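Local coordinates for protein high choriolytic enzyme 1 (Oryzias latipes, PDB 3VTG) that cleaves proteins of the inner egg envelope as a zinc-dependent astacin-family protease, helping the fish embryo to hatch, at residues 69-74 and 89-94. Residues are numbered along the deposited sequence; the frame is centred on the assembly and turned at random.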
ATOM      1  N   THR A  69      15.309  -6.540  -0.246  1.00 13.35           N
ATOM      2  CA  THR A  69      14.611  -7.810  -0.055  1.00 13.70           C
ATOM      3  C   THR A  69      13.099  -7.633  -0.172  1.00 13.30           C
ATOM      4  O   THR A  69      12.461  -7.045   0.705  1.00 13.53           O
ATOM      5  CB  THR A  69      14.971  -8.458   1.298  1.00 14.30           C
ATOM      6  OG1 THR A  69      16.395  -8.471   1.458  1.00 15.20           O
ATOM      7  CG2 THR A  69      14.440  -9.889   1.371  1.00 14.70           C
ATOM      8  N   GLY A  70      12.538  -8.143  -1.266  1.00 12.72           N
ATOM      9  CA  GLY A  70      11.097  -8.121  -1.485  1.00 12.12           C
ATOM     10  C   GLY A  70      10.530  -6.753  -1.817  1.00 11.61           C
ATOM     11  O   GLY A  70      11.253  -5.840  -2.235  1.00 11.36           O
ATOM     12  N   CYS A  71       9.219  -6.629  -1.637  1.00 11.19           N
ATOM     13  CA  CYS A  71       8.493  -5.397  -1.921  1.00 11.10           C
ATOM     14  C   CYS A  71       7.963  -4.842  -0.604  1.00 10.99           C
ATOM     15  O   CYS A  71       7.158  -5.489   0.064  1.00 11.07           O
ATOM     16  CB  CYS A  71       7.324  -5.664  -2.883  1.00 11.18           C
ATOM     17  SG  CYS A  71       7.485  -7.078  -4.012  1.00 11.33           S
ATOM     18  N   TYR A  72       8.425  -3.653  -0.224  1.00 11.00           N
ATOM     19  CA  TYR A  72       8.000  -3.037   1.036  1.00 10.98           C
ATOM     20  C   TYR A  72       8.136  -1.519   1.033  1.00 10.83           C
ATOM     21  O   TYR A  72       8.812  -0.936   0.185  1.00 10.52           O
ATOM     22  CB  TYR A  72       8.724  -3.654   2.248  1.00 11.33           C
ATOM     23  CG  TYR A  72      10.215  -3.399   2.334  1.00 11.68           C
ATOM     24  CD1 TYR A  72      11.129  -4.406   2.029  1.00 11.82           C
ATOM     25  CD2 TYR A  72      10.714  -2.161   2.755  1.00 11.90           C
ATOM     26  CE1 TYR A  72      12.494  -4.186   2.122  1.00 12.14           C
ATOM     27  CE2 TYR A  72      12.077  -1.931   2.843  1.00 12.13           C
ATOM     28  CZ  TYR A  72      12.960  -2.946   2.528  1.00 12.22           C
ATOM     29  OH  TYR A  72      14.313  -2.720   2.622  1.00 12.68           O
ATOM     30  N   SER A  73       7.474  -0.890   1.996  1.00 10.92           N
ATOM     31  CA  SER A  73       7.569   0.544   2.198  1.00 11.21           C
ATOM     32  C   SER A  73       7.316   0.866   3.655  1.00 11.73           C
ATOM     33  O   SER A  73       6.635   0.120   4.364  1.00 11.93           O
ATOM     34  CB  SER A  73       6.540   1.282   1.335  1.00 10.78           C
ATOM     35  OG  SER A  73       6.545   2.673   1.618  1.00 10.53           O
ATOM     36  N   GLU A  74       7.874   1.990   4.093  1.00 12.38           N
ATOM     37  CA  GLU A  74       7.489   2.592   5.360  1.00 12.86           C
ATOM     38  C   GLU A  74       6.044   3.087   5.264  1.00 12.47           C
ATOM     39  O   GLU A  74       5.548   3.366   4.166  1.00 11.95           O
ATOM     40  CB  GLU A  74       8.424   3.756   5.698  1.00 13.91           C
ATOM     41  CG  GLU A  74       9.907   3.403   5.723  1.00 15.21           C
ATOM     42  CD  GLU A  74      10.322   2.575   6.931  1.00 16.05           C
ATOM     43  OE1 GLU A  74       9.536   2.458   7.899  1.00 16.97           O
ATOM     44  OE2 GLU A  74      11.454   2.043   6.916  1.00 17.19           O
ATOM     45  N   GLY A  89      13.602  -8.570  -9.117  1.00 11.40           N
ATOM     46  CA  GLY A  89      13.188  -9.915  -9.507  1.00 12.17           C
ATOM     47  C   GLY A  89      11.729 -10.238  -9.252  1.00 12.66           C
ATOM     48  O   GLY A  89      11.131 -11.015  -9.998  1.00 13.79           O
ATOM     49  N   GLY A  90      11.147  -9.654  -8.209  1.00 12.64           N
ATOM     50  CA  GLY A  90       9.795 -10.038  -7.804  1.00 12.36           C
ATOM     51  C   GLY A  90       8.747  -8.948  -7.683  1.00 12.05           C
ATOM     52  O   GLY A  90       7.581  -9.242  -7.404  1.00 12.68           O
ATOM     53  N   CYS A  91       9.139  -7.695  -7.900  1.00 11.37           N
ATOM     54  CA  CYS A  91       8.251  -6.570  -7.602  1.00 10.88           C
ATOM     55  C   CYS A  91       7.997  -5.604  -8.759  1.00 10.52           C
ATOM     56  O   CYS A  91       7.224  -4.656  -8.604  1.00 10.22           O
ATOM     57  CB  CYS A  91       8.782  -5.774  -6.407  1.00 10.91           C
ATOM     58  SG  CYS A  91       9.246  -6.758  -4.970  1.00 11.11           S
ATOM     59  N   MET A  92       8.635  -5.827  -9.906  1.00 10.21           N
ATOM     60  CA  MET A  92       8.566  -4.857 -11.007  1.00 10.21           C
ATOM     61  C   MET A  92       7.280  -4.999 -11.830  1.00 10.28           C
ATOM     62  O   MET A  92       7.306  -5.331 -13.019  1.00 10.48           O
ATOM     63  CB  MET A  92       9.819  -4.938 -11.887  1.00 10.19           C
ATOM     64  CG  MET A  92      10.029  -3.743 -12.809  1.00 10.27           C
ATOM     65  SD  MET A  92      10.202  -2.156 -11.963  1.00 10.30           S
ATOM     66  CE  MET A  92      11.769  -2.368 -11.120  1.00 10.33           C
ATOM     67  N   TYR A  93       6.158  -4.743 -11.164  1.00 10.24           N
ATOM     68  CA  TYR A  93       4.831  -4.840 -11.757  1.00 10.30           C
ATOM     69  C   TYR A  93       4.025  -3.662 -11.249  1.00  9.93           C
ATOM     70  O   TYR A  93       4.093  -3.321 -10.066  1.00  9.63           O
ATOM     71  CB  TYR A  93       4.165  -6.161 -11.365  1.00 11.07           C
ATOM     72  CG  TYR A  93       4.970  -7.368 -11.780  1.00 11.65           C
ATOM     73  CD1 TYR A  93       4.883  -7.875 -13.076  1.00 12.14           C
ATOM     74  CD2 TYR A  93       5.838  -7.990 -10.882  1.00 11.99           C
ATOM     75  CE1 TYR A  93       5.632  -8.973 -13.464  1.00 12.51           C
ATOM     76  CE2 TYR A  93       6.592  -9.089 -11.263  1.00 12.46           C
ATOM     77  CZ  TYR A  93       6.483  -9.575 -12.551  1.00 12.64           C
ATOM     78  OH  TYR A  93       7.224 -10.668 -12.936  1.00 13.49           O
ATOM     79  N   SER A  94       3.265  -3.043 -12.144  1.00  9.60           N
ATOM     80  CA  SER A  94       2.555  -1.808 -11.821  1.00  9.45           C
ATOM     81  C   SER A  94       1.724  -1.891 -10.540  1.00  9.22           C
ATOM     82  O   SER A  94       1.838  -1.026  -9.678  1.00  8.92           O
ATOM     83  CB  SER A  94       1.684  -1.358 -12.990  1.00  9.71           C
ATOM     84  OG  SER A  94       1.197  -0.049 -12.760  1.00 10.09           O
TER
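C71 and C91 approach to 5.8 Å between their CA atoms, G70 and G90 to 6.7 Å, and no hydrogen bond joins the two backbones, so the link between 69-74 and 89-94 is made by side chains. It is a disulfide: SG of C71 and SG of C91 are 2.0 Å apart, and the torsion about the S-S bond, -89°, is close to the relaxed magnitude of a right angle and gives a left-handed twist. Both CB atoms point at the opposite segment and stand 3.8 Å from each other, CB of C71 to CB of C91. The two cysteines differ in how they present sulfur. In C91, SG lies anti to the carbonyl carbon and beside the backbone N (chi1 -48°), a staggered setting; in C71 chi1 is -27°, turned towards an eclipsed arrangement about its CA-CB bond. Beyond the bond itself, SG of C91 rests 3.4 Å from atom C of G70, and SG of C71 comes within 4.0 Å of O of G90. G70 has a positive phi, a conformation that suits glycine. After C91 an inverse gamma turn centred on M92 brings N of Y93 to O of C91 at 2.8 Å, and Y93 then occupies the N-cap position of helix 94-105. The disulfide thus ties the outermost strand 71-73 to the loop leading into the helix that carries the zinc-binding HExxH motif of this astacin-type catalytic domain. C71 packs on I96 and E100 of that helix, the latter predicted to be the active-site glutamate, while C91 lies on I86. Backbone bonds from G70 to N87 and Y72 to S85 join 71-73 antiparallel to strand 81-86, and M92 reaches helix 32-43.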